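Local coordinates for protein 3',5'-cyclic-nucleotide phosphodiesterase 1 (Saccharomyces cerevisiae, PDB 4OJV) that belongs to the class-II cyclic-nucleotide phosphodiesterases of the metallo-hydrolase clan and binds two zinc ions side by side in its metal site, at residues V206-K218 with D244-L257. Residues are numbered along the deposited sequence; the frame is centred on the assembly and turned at random.
Sequences VIPFKVHHGIGVK and DVEQDRRESEESLL. With ZN (zinc ion), chain D; ZN (zinc ion), chain E.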
loop_
_atom_site.group_PDB
_atom_site.type_symbol
_atom_site.label_atom_id
_atom_site.label_comp_id
_atom_site.label_asym_id
_atom_site.label_seq_id
_atom_site.Cartn_x
_atom_site.Cartn_y
_atom_site.Cartn_z
ATOM N N VAL A 206 6.848 25.621 -9.960
ATOM C CA VAL A 206 7.261 24.220 -10.026
ATOM C C VAL A 206 8.020 24.002 -11.332
ATOM O O VAL A 206 7.548 24.399 -12.406
ATOM C CB VAL A 206 6.073 23.233 -9.849
ATOM C CG1 VAL A 206 4.988 23.437 -10.899
ATOM C CG2 VAL A 206 6.561 21.788 -9.828
ATOM N N ILE A 207 9.199 23.389 -11.230
ATOM C CA ILE A 207 10.067 23.191 -12.386
ATOM C C ILE A 207 10.497 21.720 -12.410
ATOM O O ILE A 207 11.278 21.296 -11.556
ATOM C CB ILE A 207 11.321 24.111 -12.362
ATOM C CG1 ILE A 207 11.008 25.489 -11.743
ATOM C CG2 ILE A 207 11.890 24.235 -13.769
ATOM C CD1 ILE A 207 12.233 26.343 -11.466
ATOM N N PRO A 208 9.977 20.940 -13.374
ATOM C CA PRO A 208 10.287 19.508 -13.431
ATOM C C PRO A 208 11.421 19.179 -14.406
ATOM O O PRO A 208 11.518 19.789 -15.478
ATOM C CB PRO A 208 8.977 18.908 -13.939
ATOM C CG PRO A 208 8.428 19.962 -14.848
ATOM C CD PRO A 208 8.868 21.292 -14.283
ATOM N N PHE A 209 12.257 18.215 -14.022
ATOM C CA PHE A 209 13.382 17.770 -14.836
ATOM C C PHE A 209 13.379 16.259 -14.909
ATOM O O PHE A 209 13.207 15.582 -13.891
ATOM C CB PHE A 209 14.692 18.248 -14.216
ATOM C CG PHE A 209 14.884 19.733 -14.311
ATOM C CD1 PHE A 209 14.300 20.579 -13.373
ATOM C CD2 PHE A 209 15.640 20.286 -15.341
ATOM C CE1 PHE A 209 14.457 21.955 -13.466
ATOM C CE2 PHE A 209 15.801 21.666 -15.436
ATOM C CZ PHE A 209 15.206 22.494 -14.498
ATOM N N LYS A 210 13.598 15.730 -16.105
ATOM C CA LYS A 210 13.654 14.295 -16.294
ATOM C C LYS A 210 15.024 13.749 -15.882
ATOM O O LYS A 210 16.058 14.376 -16.132
ATOM C CB LYS A 210 13.351 13.972 -17.751
ATOM C CG LYS A 210 13.066 12.512 -18.032
ATOM C CD LYS A 210 12.679 12.313 -19.493
ATOM C CE LYS A 210 13.893 12.392 -20.405
ATOM N NZ LYS A 210 13.540 12.214 -21.843
ATOM N N VAL A 211 15.025 12.577 -15.250
ATOM C CA VAL A 211 16.254 11.885 -14.854
ATOM C C VAL A 211 16.139 10.396 -15.214
ATOM O O VAL A 211 15.055 9.920 -15.580
ATOM C CB VAL A 211 16.600 12.076 -13.348
ATOM C CG1 VAL A 211 16.802 13.548 -13.002
ATOM C CG2 VAL A 211 15.549 11.441 -12.440
ATOM N N HIS A 212 17.252 9.670 -15.116
ATOM C CA HIS A 212 17.263 8.227 -15.373
ATOM C C HIS A 212 16.992 7.406 -14.138
ATOM O O HIS A 212 17.472 7.727 -13.047
ATOM C CB HIS A 212 18.598 7.774 -15.947
ATOM C CG HIS A 212 18.942 8.387 -17.277
ATOM N ND1 HIS A 212 18.271 8.121 -18.415
ATOM C CD2 HIS A 212 19.939 9.282 -17.608
ATOM C CE1 HIS A 212 18.832 8.812 -19.428
ATOM N NE2 HIS A 212 19.850 9.520 -18.933
ATOM N N HIS A 213 16.297 6.285 -14.326
ATOM C CA HIS A 213 15.924 5.373 -13.234
ATOM C C HIS A 213 15.940 3.939 -13.730
ATOM O O HIS A 213 15.021 3.154 -13.501
ATOM C CB HIS A 213 14.583 5.833 -12.628
ATOM C CG HIS A 213 13.991 4.911 -11.574
ATOM N ND1 HIS A 213 14.737 4.224 -10.684
ATOM C CD2 HIS A 213 12.669 4.596 -11.300
ATOM C CE1 HIS A 213 13.926 3.490 -9.888
ATOM N NE2 HIS A 213 12.663 3.730 -10.251
ATOM N N GLY A 214 17.014 3.584 -14.436
ATOM C CA GLY A 214 17.237 2.203 -14.848
ATOM C C GLY A 214 16.642 1.894 -16.202
ATOM O O GLY A 214 16.357 2.793 -17.000
ATOM N N ILE A 215 16.455 0.607 -16.459
ATOM C CA ILE A 215 15.973 0.138 -17.760
ATOM C C ILE A 215 14.982 -1.000 -17.563
ATOM O O ILE A 215 15.002 -1.679 -16.531
ATOM C CB ILE A 215 17.120 -0.322 -18.701
ATOM C CG1 ILE A 215 17.903 -1.483 -18.075
ATOM C CG2 ILE A 215 18.040 0.840 -19.062
ATOM C CD1 ILE A 215 18.912 -2.144 -18.991
ATOM N N GLY A 216 14.121 -1.206 -18.552
ATOM C CA GLY A 216 13.176 -2.312 -18.502
ATOM C C GLY A 216 13.869 -3.662 -18.427
ATOM O O GLY A 216 14.856 -3.893 -19.129
ATOM N N VAL A 217 13.340 -4.563 -17.599
ATOM C CA VAL A 217 13.840 -5.933 -17.518
ATOM C C VAL A 217 13.622 -6.672 -18.835
ATOM O O VAL A 217 14.547 -7.312 -19.348
ATOM C CB VAL A 217 13.161 -6.696 -16.360
ATOM C CG1 VAL A 217 13.596 -8.157 -16.344
ATOM C CG2 VAL A 217 13.457 -6.028 -15.019
ATOM N N LYS A 218 12.411 -6.590 -19.381
ATOM C CA LYS A 218 12.103 -7.233 -20.660
ATOM C C LYS A 218 12.491 -6.324 -21.817
ATOM O O LYS A 218 13.103 -6.768 -22.787
ATOM C CB LYS A 218 10.613 -7.595 -20.758
ATOM C CG LYS A 218 10.266 -8.523 -21.917
ATOM C CD LYS A 218 8.762 -8.723 -22.044
ATOM C CE LYS A 218 8.415 -9.955 -22.868
ATOM N NZ LYS A 218 8.855 -9.819 -24.282
ATOM N N ASP A 244 13.005 8.489 -7.762
ATOM C CA ASP A 244 14.072 7.479 -7.793
ATOM C C ASP A 244 15.016 7.818 -8.952
ATOM O O ASP A 244 14.571 8.308 -9.998
ATOM C CB ASP A 244 13.532 6.043 -8.026
ATOM C CG ASP A 244 12.442 5.570 -7.011
ATOM O OD1 ASP A 244 12.207 6.396 -6.065
ATOM O OD2 ASP A 244 11.821 4.402 -7.237
ATOM N N VAL A 245 16.301 7.539 -8.784
ATOM C CA VAL A 245 17.292 7.995 -9.753
ATOM C C VAL A 245 18.568 7.173 -9.640
ATOM O O VAL A 245 18.923 6.683 -8.563
ATOM C CB VAL A 245 17.577 9.514 -9.567
ATOM C CG1 VAL A 245 18.228 9.787 -8.212
ATOM C CG2 VAL A 245 18.435 10.075 -10.700
ATOM N N GLU A 246 19.253 7.032 -10.777
ATOM C CA GLU A 246 20.603 6.479 -10.837
ATOM C C GLU A 246 21.513 7.452 -11.585
ATOM O O GLU A 246 21.042 8.324 -12.320
ATOM C CB GLU A 246 20.595 5.113 -11.528
ATOM C CG GLU A 246 20.125 5.165 -12.968
ATOM C CD GLU A 246 20.243 3.842 -13.688
ATOM O OE1 GLU A 246 19.900 3.820 -14.885
ATOM O OE2 GLU A 246 20.668 2.839 -13.067
ATOM N N GLN A 247 22.818 7.301 -11.388
ATOM C CA GLN A 247 23.811 8.070 -12.139
ATOM C C GLN A 247 23.628 7.878 -13.650
ATOM O O GLN A 247 23.219 6.812 -14.101
ATOM C CB GLN A 247 25.222 7.638 -11.704
ATOM C CG GLN A 247 26.385 8.245 -12.484
ATOM C CD GLN A 247 27.727 7.605 -12.166
ATOM O OE1 GLN A 247 28.745 8.295 -12.071
ATOM N NE2 GLN A 247 27.741 6.284 -12.007
ATOM N N ASP A 248 23.916 8.924 -14.420
ATOM C CA ASP A 248 23.932 8.820 -15.882
ATOM C C ASP A 248 25.131 8.014 -16.387
ATOM O O ASP A 248 26.182 7.990 -15.748
ATOM C CB ASP A 248 23.977 10.210 -16.515
ATOM C CG ASP A 248 22.817 11.090 -16.096
ATOM O OD1 ASP A 248 21.669 10.606 -16.032
ATOM O OD2 ASP A 248 23.064 12.277 -15.849
ATOM N N ARG A 249 24.965 7.378 -17.543
ATOM C CA ARG A 249 26.062 6.664 -18.197
ATOM C C ARG A 249 26.719 7.567 -19.240
ATOM O O ARG A 249 26.083 7.960 -20.219
ATOM C CB ARG A 249 25.574 5.359 -18.839
ATOM C CG ARG A 249 24.732 4.457 -17.943
ATOM C CD ARG A 249 25.548 3.799 -16.840
ATOM N NE ARG A 249 24.700 3.047 -15.917
ATOM C CZ ARG A 249 25.147 2.345 -14.877
ATOM N NH1 ARG A 249 26.446 2.283 -14.608
ATOM N NH2 ARG A 249 24.288 1.698 -14.101
ATOM N N ARG A 250 27.993 7.877 -18.997
ATOM C CA ARG A 250 28.834 8.772 -19.816
ATOM C C ARG A 250 28.442 8.956 -21.290
ATOM O O ARG A 250 28.081 10.061 -21.708
ATOM C CB ARG A 250 30.302 8.326 -19.712
ATOM C CG ARG A 250 31.279 9.101 -20.585
ATOM C CD ARG A 250 32.422 8.203 -21.029
ATOM N NE ARG A 250 33.260 8.836 -22.045
ATOM C CZ ARG A 250 34.199 8.206 -22.748
ATOM N NH1 ARG A 250 34.429 6.912 -22.561
ATOM N NH2 ARG A 250 34.908 8.875 -23.648
ATOM N N GLU A 251 28.524 7.879 -22.067
ATOM C CA GLU A 251 28.372 7.961 -23.518
ATOM C C GLU A 251 26.986 7.535 -24.005
ATOM O O GLU A 251 26.410 8.172 -24.891
ATOM C CB GLU A 251 29.459 7.128 -24.211
ATOM C CG GLU A 251 29.527 7.300 -25.724
ATOM C CD GLU A 251 30.488 6.328 -26.385
ATOM O OE1 GLU A 251 31.705 6.414 -26.117
ATOM O OE2 GLU A 251 30.025 5.485 -27.183
ATOM N N SER A 252 26.458 6.466 -23.418
ATOM C CA SER A 252 25.237 5.831 -23.914
ATOM C C SER A 252 23.955 6.649 -23.725
ATOM O O SER A 252 22.909 6.289 -24.270
ATOM C CB SER A 252 25.074 4.434 -23.303
ATOM O OG SER A 252 25.023 4.496 -21.890
ATOM N N GLU A 253 24.029 7.742 -22.963
ATOM C CA GLU A 253 22.834 8.543 -22.684
ATOM C C GLU A 253 23.103 10.012 -22.347
ATOM O O GLU A 253 24.240 10.417 -22.097
ATOM C CB GLU A 253 22.007 7.893 -21.571
ATOM C CG GLU A 253 22.703 7.863 -20.225
ATOM C CD GLU A 253 22.029 6.943 -19.230
ATOM O OE1 GLU A 253 22.559 6.825 -18.115
ATOM O OE2 GLU A 253 20.981 6.338 -19.552
ATOM N N GLU A 254 22.024 10.790 -22.349
ATOM C CA GLU A 254 22.030 12.210 -22.017
ATOM C C GLU A 254 22.449 12.418 -20.563
ATOM O O GLU A 254 22.044 11.653 -19.680
ATOM C CB GLU A 254 20.622 12.768 -22.237
ATOM C CG GLU A 254 20.527 14.260 -22.493
ATOM C CD GLU A 254 19.142 14.692 -22.951
ATOM O OE1 GLU A 254 18.829 15.895 -22.832
ATOM O OE2 GLU A 254 18.360 13.837 -23.431
ATOM N N SER A 255 23.264 13.442 -20.317
ATOM C CA SER A 255 23.702 13.780 -18.963
ATOM C C SER A 255 22.612 14.584 -18.262
ATOM O O SER A 255 22.772 15.774 -17.984
ATOM C CB SER A 255 25.021 14.564 -18.986
ATOM O OG SER A 255 26.059 13.808 -19.583
ATOM N N LEU A 256 21.496 13.914 -17.982
ATOM C CA LEU A 256 20.335 14.540 -17.360
ATOM C C LEU A 256 20.645 15.139 -15.995
ATOM O O LEU A 256 20.182 16.238 -15.692
ATOM C CB LEU A 256 19.179 13.545 -17.263
ATOM C CG LEU A 256 18.560 13.073 -18.587
ATOM C CD1 LEU A 256 17.493 12.019 -18.347
ATOM C CD2 LEU A 256 17.990 14.231 -19.396
ATOM N N LEU A 257 21.437 14.437 -15.186
ATOM C CA LEU A 257 21.827 14.968 -13.881
ATOM C C LEU A 257 22.731 16.196 -13.990
ATOM O O LEU A 257 22.536 17.158 -13.261
ATOM C CB LEU A 257 22.450 13.885 -12.998
ATOM C CG LEU A 257 21.417 12.912 -12.413
ATOM C CD1 LEU A 257 22.095 11.662 -11.884
ATOM C CD2 LEU A 257 20.567 13.565 -11.325
HETATM ZN ZN ZN D . 10.988 3.312 -8.986
HETATM ZN ZN ZN E . 10.533 3.728 -5.714
HETATM O O HOH W 1 17.476 16.800 -15.904
HETATM O O HOH W 2 16.516 11.677 -22.515
HETATM O O HOH W 3 19.819 10.286 -14.012
HETATM O O HOH W 4 18.523 4.604 -17.393
HETATM O O HOH W 5 9.957 2.867 -7.443
#
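The two-zinc site is where His213 and Asp244 meet: His213 NE2 binds the chain D zinc ion at 2.1 Å, and Asp244 OD2 bridges that ion and the chain E zinc ion, as does a water. With CG anti to the backbone N (chi1 174°), the His213 ring reaches the metal, while its ND1 is hydrogen-bonded to the carbonyl of Gly293. His128 and His130 complete the protein ligands of the first ion; Asp132, His133 and His326 join Asp244 on the second. A bridging aspartate amid histidines brought in by strand ends and loops is characteristic of many dinuclear members of the metallo-beta-lactamase superfamily, to which this family's clan belongs. Here strand 204-215 supplies His213, and the loop after strand 238-242 supplies Asp244.

Next to the metal ligands, the loop is tied to the strand by Glu246 N donating to His212 O (3.0 Å, 163°). Glu246 OE1 accepts a weak bond from Gly214 N. The His212 side chain is held on both faces and at one edge by residues 253-256. Its NE2 donates to Glu254 O at 3.1 Å, with the acceptor in the ring plane and the donor on a carbonyl lone pair, which would fix the ring's rotation. The Glu253 carboxylate stacks on one face, only 10° from parallel, with OE2 over the ring centre. Leu256 CD1 makes a CH-pi contact with the opposite face, 3.6 Å from the centroid. Water 3 joins His212 N to Glu246 O and Asp248 OD1. Beside the metal ligand Asp244, Val211 CG2 packs on Val245 CG2 at 3.6 Å, and Val211 CG1 touches Leu257 CD2 at the start of helix 256-267.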